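Local coordinates for protein M32 carboxypeptidase (Chitinophagaceae bacterium, PDB 7A03) that probably removes amino acids one at a time from the C-terminal ends of peptides, as a metal-dependent carboxypeptidase of the M32 (Taq) family, at residues 123-129 and 400-406; 346-350 and 361-365. All coordinates share one frame. Numbering follows the deposited sequence.

Overall arrangement
From the N terminus the chain runs through helix 103-126, whose C-terminal end and the turn into helix 129-150 form the first half of interaction 1. Its partner, 400-406, follows 271 residues later in the loop between helices 382-394 and 420-439, so this contact closes a long, mostly helical excursion. Within that span interaction 2 closes a much shorter one: 346-350, after helix 334-341, folds back on 361-365 of helix 358-374. Their centres lie about 15 Å apart, and they touch by packing, where Gln403 OE1 lies 3.7 Å from Ile349 CD1. Together they tie the turn between two early helices, through loop 400-406, to loop 346-350 and helix 358-374.

Interaction 1 of 2, residues 123-129 and 400-406; sequences ARKANDY and NDTQGVL
Segment 123-129 is the end of helix 103-126, closed by a Schellman motif: Asn127, the C-prime residue, has positive phi (55/46), Asp128 N bonds Ala123 O (3.1 Å) and Asn127 N reaches Arg124 O weakly (3.1 Å). Asp128 (-145/117) then serves as N-cap of helix 129-150, its OD2 accepting from the backbone N of Gln130. Against this turn between helices lies 400-406, in the loop after helix 382-394, with a type I turn from Asp401 to Gly404; the backbones come closest at Asn127 and Asp401, CA to CA 5.7 Å. Asn400 (chi1 p) forms an Asx motif, its OD1 accepting from Gln403 N (3.1 Å) and Thr402 OG1 (2.9 Å). Hydrogen bonds in both directions join the two turns: Thr402 N donates to Asn127 OD1 (2.9 Å), Tyr129 N to Asp401 OD2 (2.8 Å), and water 2 links Asn127 O (2.7 Å) to Asp401 N (2.8 Å). Apolar contacts complete the interface: Leu406 CD1 (m, t) packs on Ala123 CB (3.9 Å), Leu406 CD2 lies at the ring edge of Tyr129, 4.0 Å from Tyr129 CD1, and Val405 CG1 is 3.6 Å from Tyr129 CD1. Tyr129 OH bonds Thr379 O. Arg124 (m, t, p) leaves sideways but its NH1 donates to Leu406 O (2.9 Å) and to water 1 (3.1 Å), which donates to Thr402 O at 2.7 Å.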
ATOM      1  N   ALA A 123      25.919   0.984   2.029  1.00 34.62           N
ATOM      2  CA  ALA A 123      25.913  -0.472   1.947  1.00 34.05           C
ATOM      3  C   ALA A 123      25.486  -0.939   0.566  1.00 33.32           C
ATOM      4  O   ALA A 123      26.112  -1.834  -0.014  1.00 32.22           O
ATOM      5  CB  ALA A 123      24.992  -1.056   3.018  1.00 29.27           C
ATOM      6  N   ARG A 124      24.412  -0.352   0.033  1.00 33.73           N
ATOM      7  CA  ARG A 124      23.999  -0.670  -1.329  1.00 32.97           C
ATOM      8  C   ARG A 124      25.114  -0.373  -2.320  1.00 43.12           C
ATOM      9  O   ARG A 124      25.349  -1.150  -3.252  1.00 46.17           O
ATOM     10  CB  ARG A 124      22.731   0.101  -1.692  1.00 26.27           C
ATOM     11  CG  ARG A 124      21.469  -0.504  -1.102  1.00 27.59           C
ATOM     12  CD  ARG A 124      20.291   0.435  -1.227  1.00 27.48           C
ATOM     13  NE  ARG A 124      19.937   0.691  -2.619  1.00 31.73           N
ATOM     14  CZ  ARG A 124      19.200  -0.126  -3.365  1.00 29.47           C
ATOM     15  NH1 ARG A 124      18.726  -1.256  -2.850  1.00 31.36           N
ATOM     16  NH2 ARG A 124      18.928   0.186  -4.624  1.00 28.86           N
ATOM     17  N   LYS A 125      25.830   0.742  -2.132  1.00 45.67           N
ATOM     18  CA  LYS A 125      26.851   1.083  -3.121  1.00 44.08           C
ATOM     19  C   LYS A 125      28.081   0.181  -3.014  1.00 42.87           C
ATOM     20  O   LYS A 125      28.734  -0.098  -4.028  1.00 40.84           O
ATOM     21  CB  LYS A 125      27.185   2.573  -3.082  1.00 45.20           C
ATOM     22  CG  LYS A 125      25.976   3.502  -3.326  1.00 51.88           C
ATOM     23  CD  LYS A 125      24.804   2.816  -4.046  1.00 55.94           C
ATOM     24  CE  LYS A 125      23.492   3.547  -3.803  1.00 58.01           C
ATOM     25  NZ  LYS A 125      23.183   3.628  -2.352  1.00 57.36           N
ATOM     26  N   ALA A 126      28.403  -0.298  -1.811  1.00 38.23           N
ATOM     27  CA  ALA A 126      29.433  -1.319  -1.649  1.00 36.54           C
ATOM     28  C   ALA A 126      28.914  -2.727  -1.918  1.00 38.12           C
ATOM     29  O   ALA A 126      29.720  -3.661  -2.007  1.00 40.85           O
ATOM     30  CB  ALA A 126      30.015  -1.252  -0.236  1.00 38.19           C
ATOM     31  N   ASN A 127      27.595  -2.896  -2.051  1.00 38.47           N
ATOM     32  CA  ASN A 127      26.963  -4.205  -2.233  1.00 34.50           C
ATOM     33  C   ASN A 127      27.338  -5.178  -1.116  1.00 32.28           C
ATOM     34  O   ASN A 127      27.680  -6.341  -1.355  1.00 34.03           O
ATOM     35  CB  ASN A 127      27.235  -4.793  -3.619  1.00 36.07           C
ATOM     36  CG  ASN A 127      26.056  -5.577  -4.153  1.00 37.52           C
ATOM     37  OD1 ASN A 127      25.269  -6.128  -3.382  1.00 35.92           O
ATOM     38  ND2 ASN A 127      25.923  -5.626  -5.473  1.00 34.08           N
ATOM     39  N   ASP A 128      27.268  -4.693   0.123  1.00 33.40           N
ATOM     40  CA  ASP A 128      27.662  -5.493   1.280  1.00 32.28           C
ATOM     41  C   ASP A 128      26.755  -5.145   2.447  1.00 34.78           C
ATOM     42  O   ASP A 128      26.774  -4.010   2.934  1.00 31.83           O
ATOM     43  CB  ASP A 128      29.128  -5.244   1.655  1.00 33.94           C
ATOM     44  CG  ASP A 128      29.598  -6.114   2.815  1.00 42.89           C
ATOM     45  OD1 ASP A 128      30.784  -6.013   3.186  1.00 47.57           O
ATOM     46  OD2 ASP A 128      28.797  -6.905   3.355  1.00 48.28           O
ATOM     47  N   TYR A 129      25.999  -6.138   2.917  1.00 36.14           N
ATOM     48  CA  TYR A 129      25.069  -5.905   4.014  1.00 34.43           C
ATOM     49  C   TYR A 129      25.794  -5.534   5.302  1.00 31.78           C
ATOM     50  O   TYR A 129      25.251  -4.782   6.122  1.00 31.84           O
ATOM     51  CB  TYR A 129      24.205  -7.148   4.234  1.00 33.74           C
ATOM     52  CG  TYR A 129      23.564  -7.187   5.598  1.00 26.19           C
ATOM     53  CD1 TYR A 129      22.444  -6.419   5.876  1.00 27.30           C
ATOM     54  CD2 TYR A 129      24.089  -7.977   6.612  1.00 27.47           C
ATOM     55  CE1 TYR A 129      21.859  -6.437   7.130  1.00 27.14           C
ATOM     56  CE2 TYR A 129      23.510  -8.006   7.869  1.00 28.40           C
ATOM     57  CZ  TYR A 129      22.392  -7.233   8.117  1.00 24.68           C
ATOM     58  OH  TYR A 129      21.816  -7.256   9.363  1.00 29.18           O
ATOM     59  N   ASN A 400      23.721 -11.440  -4.739  1.00 27.90           N
ATOM     60  CA  ASN A 400      24.426 -10.411  -3.988  1.00 29.80           C
ATOM     61  C   ASN A 400      23.413  -9.708  -3.093  1.00 28.42           C
ATOM     62  O   ASN A 400      22.206  -9.949  -3.181  1.00 27.72           O
ATOM     63  CB  ASN A 400      25.137  -9.422  -4.917  1.00 28.28           C
ATOM     64  CG  ASN A 400      24.218  -8.866  -5.982  1.00 35.67           C
ATOM     65  OD1 ASN A 400      23.321  -8.074  -5.692  1.00 37.92           O
ATOM     66  ND2 ASN A 400      24.436  -9.281  -7.226  1.00 36.74           N
ATOM     67  N   ASP A 401      23.921  -8.821  -2.235  1.00 26.21           N
ATOM     68  CA  ASP A 401      23.078  -8.241  -1.192  1.00 28.47           C
ATOM     69  C   ASP A 401      22.072  -7.222  -1.725  1.00 27.69           C
ATOM     70  O   ASP A 401      20.977  -7.100  -1.165  1.00 29.08           O
ATOM     71  CB  ASP A 401      23.944  -7.653  -0.082  1.00 32.02           C
ATOM     72  CG  ASP A 401      24.540  -8.721   0.807  1.00 33.19           C
ATOM     73  OD1 ASP A 401      23.982  -9.841   0.853  1.00 34.05           O
ATOM     74  OD2 ASP A 401      25.571  -8.449   1.461  1.00 31.68           O
ATOM     75  N   THR A 402      22.404  -6.473  -2.782  1.00 23.15           N
ATOM     76  CA  THR A 402      21.406  -5.560  -3.336  1.00 25.11           C
ATOM     77  C   THR A 402      20.241  -6.315  -3.970  1.00 27.94           C
ATOM     78  O   THR A 402      19.121  -5.798  -4.012  1.00 28.95           O
ATOM     79  CB  THR A 402      22.027  -4.554  -4.313  1.00 29.65           C
ATOM     80  OG1 THR A 402      22.662  -5.246  -5.392  1.00 33.06           O
ATOM     81  CG2 THR A 402      23.052  -3.677  -3.603  1.00 33.49           C
ATOM     82  N   GLN A 403      20.478  -7.537  -4.454  1.00 24.62           N
ATOM     83  CA  GLN A 403      19.394  -8.407  -4.896  1.00 25.12           C
ATOM     84  C   GLN A 403      18.753  -9.172  -3.745  1.00 25.83           C
ATOM     85  O   GLN A 403      17.809  -9.938  -3.979  1.00 26.80           O
ATOM     86  CB  GLN A 403      19.898  -9.386  -5.960  1.00 29.00           C
ATOM     87  CG  GLN A 403      20.318  -8.722  -7.260  1.00 32.74           C
ATOM     88  CD  GLN A 403      19.133  -8.211  -8.054  1.00 39.49           C
ATOM     89  OE1 GLN A 403      18.255  -8.981  -8.449  1.00 47.45           O
ATOM     90  NE2 GLN A 403      19.104  -6.911  -8.301  1.00 29.51           N
ATOM     91  N   GLY A 404      19.245  -8.987  -2.523  1.00 25.86           N
ATOM     92  CA  GLY A 404      18.743  -9.683  -1.360  1.00 22.96           C
ATOM     93  C   GLY A 404      18.287  -8.742  -0.267  1.00 22.91           C
ATOM     94  O   GLY A 404      17.368  -7.949  -0.474  1.00 22.66           O
ATOM     95  N   VAL A 405      18.967  -8.795   0.884  1.00 25.17           N
ATOM     96  CA  VAL A 405      18.512  -8.130   2.103  1.00 21.40           C
ATOM     97  C   VAL A 405      18.517  -6.608   2.004  1.00 24.06           C
ATOM     98  O   VAL A 405      17.802  -5.939   2.757  1.00 21.92           O
ATOM     99  CB  VAL A 405      19.322  -8.647   3.310  1.00 25.94           C
ATOM    100  CG1 VAL A 405      20.776  -8.184   3.228  1.00 24.22           C
ATOM    101  CG2 VAL A 405      18.688  -8.207   4.610  1.00 18.81           C
ATOM    102  N   LEU A 406      19.289  -6.032   1.091  1.00 25.33           N
ATOM    103  CA  LEU A 406      19.374  -4.582   0.982  1.00 22.82           C
ATOM    104  C   LEU A 406      18.417  -3.990  -0.054  1.00 23.31           C
ATOM    105  O   LEU A 406      18.551  -2.812  -0.397  1.00 22.54           O
ATOM    106  CB  LEU A 406      20.813  -4.157   0.669  1.00 25.97           C
ATOM    107  CG  LEU A 406      21.893  -4.433   1.714  1.00 27.87           C
ATOM    108  CD1 LEU A 406      23.246  -4.010   1.174  1.00 30.15           C
ATOM    109  CD2 LEU A 406      21.592  -3.691   3.015  1.00 26.55           C
TER
HETATM  110  O   HOH W   1      18.153  -3.452  -4.892  1.00 28.57           O
HETATM  111  O   HOH W   2      26.742  -8.803  -1.911  1.00 29.79           O

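Interaction 2 of 2, residues 346-350 and 361-365; sequences PSLIR and HIMIR
The imidazole of His361 (chi1 m, chi2 -90°) lies with one face under the backbone of Arg350, a CH-pi contact with Arg350 CA 3.8 Å from the ring centroid and 17° off its normal. These residues also mark the closest backbone approach, CA to CA 5.8 Å. The irregular segment 346-350 curls round this ring, placing Ser347 O 3.2 Å from His361 CE1 at the ring edge; water 3 links His361 NE2 and Ser347 OG, 2.8 Å from each, while His361 ND1 bonds Tyr390 OH. One helical turn on, Arg365 (m, t, t) returns NH1 to His361 O (3.0 Å) and turns a guanidinium face to Arg350 CB, 3.6 Å from Arg365 NH2. Arg350 NE and Arg365 NE, 3.9 Å apart, share the carboxylate of Asp408 in two salt bridges that offset their like charges. Arg350 CD also packs on Ile362 CD1 (3.9 Å). The contact thus folds loop 346-350 onto helix 358-374, with helices 382-394, 420-439 and 170-192 packed around it.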
ATOM      1  N   PRO A 346       8.843 -17.194  -9.796  1.00 16.87           N
ATOM      2  CA  PRO A 346       9.665 -16.870  -8.619  1.00 18.92           C
ATOM      3  C   PRO A 346      10.832 -15.980  -9.024  1.00 21.54           C
ATOM      4  O   PRO A 346      11.482 -16.207 -10.049  1.00 22.59           O
ATOM      5  CB  PRO A 346      10.138 -18.244  -8.135  1.00 24.34           C
ATOM      6  CG  PRO A 346       9.073 -19.193  -8.632  1.00 27.83           C
ATOM      7  CD  PRO A 346       8.648 -18.646  -9.965  1.00 20.08           C
ATOM      8  N   SER A 347      11.065 -14.932  -8.235  1.00 18.83           N
ATOM      9  CA  SER A 347      12.080 -13.946  -8.573  1.00 21.31           C
ATOM     10  C   SER A 347      12.626 -13.316  -7.294  1.00 19.48           C
ATOM     11  O   SER A 347      12.149 -13.582  -6.187  1.00 19.99           O
ATOM     12  CB  SER A 347      11.538 -12.940  -9.589  1.00 21.54           C
ATOM     13  OG  SER A 347      10.453 -12.208  -9.049  1.00 23.40           O
ATOM     14  N   LEU A 348      13.635 -12.463  -7.459  1.00 18.71           N
ATOM     15  CA  LEU A 348      14.419 -11.955  -6.339  1.00 20.76           C
ATOM     16  C   LEU A 348      13.881 -10.657  -5.745  1.00 19.71           C
ATOM     17  O   LEU A 348      14.044 -10.431  -4.540  1.00 18.73           O
ATOM     18  CB  LEU A 348      15.868 -11.738  -6.788  1.00 24.47           C
ATOM     19  CG  LEU A 348      16.635 -13.032  -7.078  1.00 23.86           C
ATOM     20  CD1 LEU A 348      17.842 -12.769  -7.960  1.00 28.73           C
ATOM     21  CD2 LEU A 348      17.070 -13.669  -5.774  1.00 27.38           C
ATOM     22  N   ILE A 349      13.243  -9.812  -6.553  1.00 18.48           N
ATOM     23  CA  ILE A 349      12.893  -8.446  -6.169  1.00 21.22           C
ATOM     24  C   ILE A 349      11.393  -8.362  -5.929  1.00 20.98           C
ATOM     25  O   ILE A 349      10.594  -8.590  -6.850  1.00 19.35           O
ATOM     26  CB  ILE A 349      13.329  -7.430  -7.234  1.00 20.03           C
ATOM     27  CG1 ILE A 349      14.829  -7.571  -7.517  1.00 24.50           C
ATOM     28  CG2 ILE A 349      12.953  -6.011  -6.799  1.00 19.68           C
ATOM     29  CD1 ILE A 349      15.714  -7.319  -6.299  1.00 25.35           C
ATOM     30  N   ARG A 350      11.018  -7.987  -4.699  1.00 18.49           N
ATOM     31  CA  ARG A 350       9.609  -7.895  -4.319  1.00 17.77           C
ATOM     32  C   ARG A 350       8.829  -6.963  -5.236  1.00 18.21           C
ATOM     33  O   ARG A 350       7.712  -7.291  -5.658  1.00 18.29           O
ATOM     34  CB  ARG A 350       9.495  -7.446  -2.862  1.00 16.97           C
ATOM     35  CG  ARG A 350       8.072  -7.152  -2.383  1.00 13.01           C
ATOM     36  CD  ARG A 350       8.057  -6.496  -0.988  1.00 18.54           C
ATOM     37  NE  ARG A 350       8.769  -5.213  -0.978  1.00 14.53           N
ATOM     38  CZ  ARG A 350       8.230  -4.061  -1.380  1.00 16.11           C
ATOM     39  NH1 ARG A 350       6.979  -4.024  -1.805  1.00 19.34           N
ATOM     40  NH2 ARG A 350       8.934  -2.934  -1.372  1.00 21.24           N
ATOM     41  N   HIS A 361       7.500 -13.060  -0.708  1.00 14.74           N
ATOM     42  CA  HIS A 361       8.352 -11.934  -0.324  1.00 14.87           C
ATOM     43  C   HIS A 361       7.849 -11.326   0.980  1.00 14.15           C
ATOM     44  O   HIS A 361       8.618 -11.121   1.934  1.00 15.93           O
ATOM     45  CB  HIS A 361       8.361 -10.878  -1.434  1.00 13.94           C
ATOM     46  CG  HIS A 361       8.998 -11.328  -2.717  1.00 15.07           C
ATOM     47  ND1 HIS A 361      10.347 -11.178  -2.986  1.00 14.84           N
ATOM     48  CD2 HIS A 361       8.455 -11.878  -3.829  1.00 15.66           C
ATOM     49  CE1 HIS A 361      10.608 -11.649  -4.194  1.00 16.50           C
ATOM     50  NE2 HIS A 361       9.477 -12.081  -4.726  1.00 18.05           N
ATOM     51  N   ILE A 362       6.529 -11.125   1.076  1.00 13.98           N
ATOM     52  CA  ILE A 362       6.025 -10.478   2.281  1.00 13.88           C
ATOM     53  C   ILE A 362       6.187 -11.418   3.455  1.00 15.66           C
ATOM     54  O   ILE A 362       6.600 -11.008   4.553  1.00 16.14           O
ATOM     55  CB  ILE A 362       4.568 -10.021   2.091  1.00 14.35           C
ATOM     56  CG1 ILE A 362       4.459  -8.992   0.966  1.00 14.25           C
ATOM     57  CG2 ILE A 362       4.000  -9.447   3.382  1.00 17.29           C
ATOM     58  CD1 ILE A 362       5.118  -7.650   1.283  1.00 14.54           C
ATOM     59  N   MET A 363       5.909 -12.703   3.239  0.54 14.49           N
ATOM     60  CA  MET A 363       5.990 -13.652   4.337  0.54 16.45           C
ATOM     61  C   MET A 363       7.400 -13.688   4.902  0.54 15.03           C
ATOM     62  O   MET A 363       7.588 -13.688   6.131  0.54 15.19           O
ATOM     63  CB  MET A 363       5.566 -15.032   3.854  0.54 16.87           C
ATOM     64  CG  MET A 363       5.388 -16.044   4.964  0.54 19.78           C
ATOM     65  SD  MET A 363       5.013 -17.653   4.273  0.54 21.32           S
ATOM     66  CE  MET A 363       6.600 -18.084   3.567  0.54 22.54           C
ATOM     67  N   ILE A 364       8.405 -13.637   4.021  1.00 16.23           N
ATOM     68  CA  ILE A 364       9.778 -13.718   4.496  1.00 15.76           C
ATOM     69  C   ILE A 364      10.085 -12.509   5.363  1.00 16.69           C
ATOM     70  O   ILE A 364      10.591 -12.646   6.487  1.00 18.40           O
ATOM     71  CB  ILE A 364      10.746 -13.867   3.311  1.00 15.33           C
ATOM     72  CG1 ILE A 364      10.601 -15.269   2.714  1.00 17.18           C
ATOM     73  CG2 ILE A 364      12.172 -13.601   3.773  1.00 17.62           C
ATOM     74  CD1 ILE A 364      11.128 -15.386   1.310  1.00 17.86           C
ATOM     75  N   ARG A 365       9.664 -11.322   4.908  1.00 16.69           N
ATOM     76  CA  ARG A 365       9.906 -10.120   5.699  1.00 15.92           C
ATOM     77  C   ARG A 365       9.166 -10.210   7.024  1.00 16.35           C
ATOM     78  O   ARG A 365       9.723  -9.889   8.091  1.00 18.30           O
ATOM     79  CB  ARG A 365       9.509  -8.876   4.895  1.00 15.82           C
ATOM     80  CG  ARG A 365      10.490  -8.574   3.748  1.00 16.69           C
ATOM     81  CD  ARG A 365       9.809  -7.813   2.607  1.00 14.72           C
ATOM     82  NE  ARG A 365      10.712  -7.461   1.509  1.00 15.80           N
ATOM     83  CZ  ARG A 365      11.238  -8.336   0.645  1.00 15.94           C
ATOM     84  NH1 ARG A 365      10.967  -9.629   0.745  1.00 15.06           N
ATOM     85  NH2 ARG A 365      12.034  -7.924  -0.337  1.00 17.46           N
TER
HETATM   86  O   HOH W   3       8.898 -13.389  -7.088  1.00 17.23           O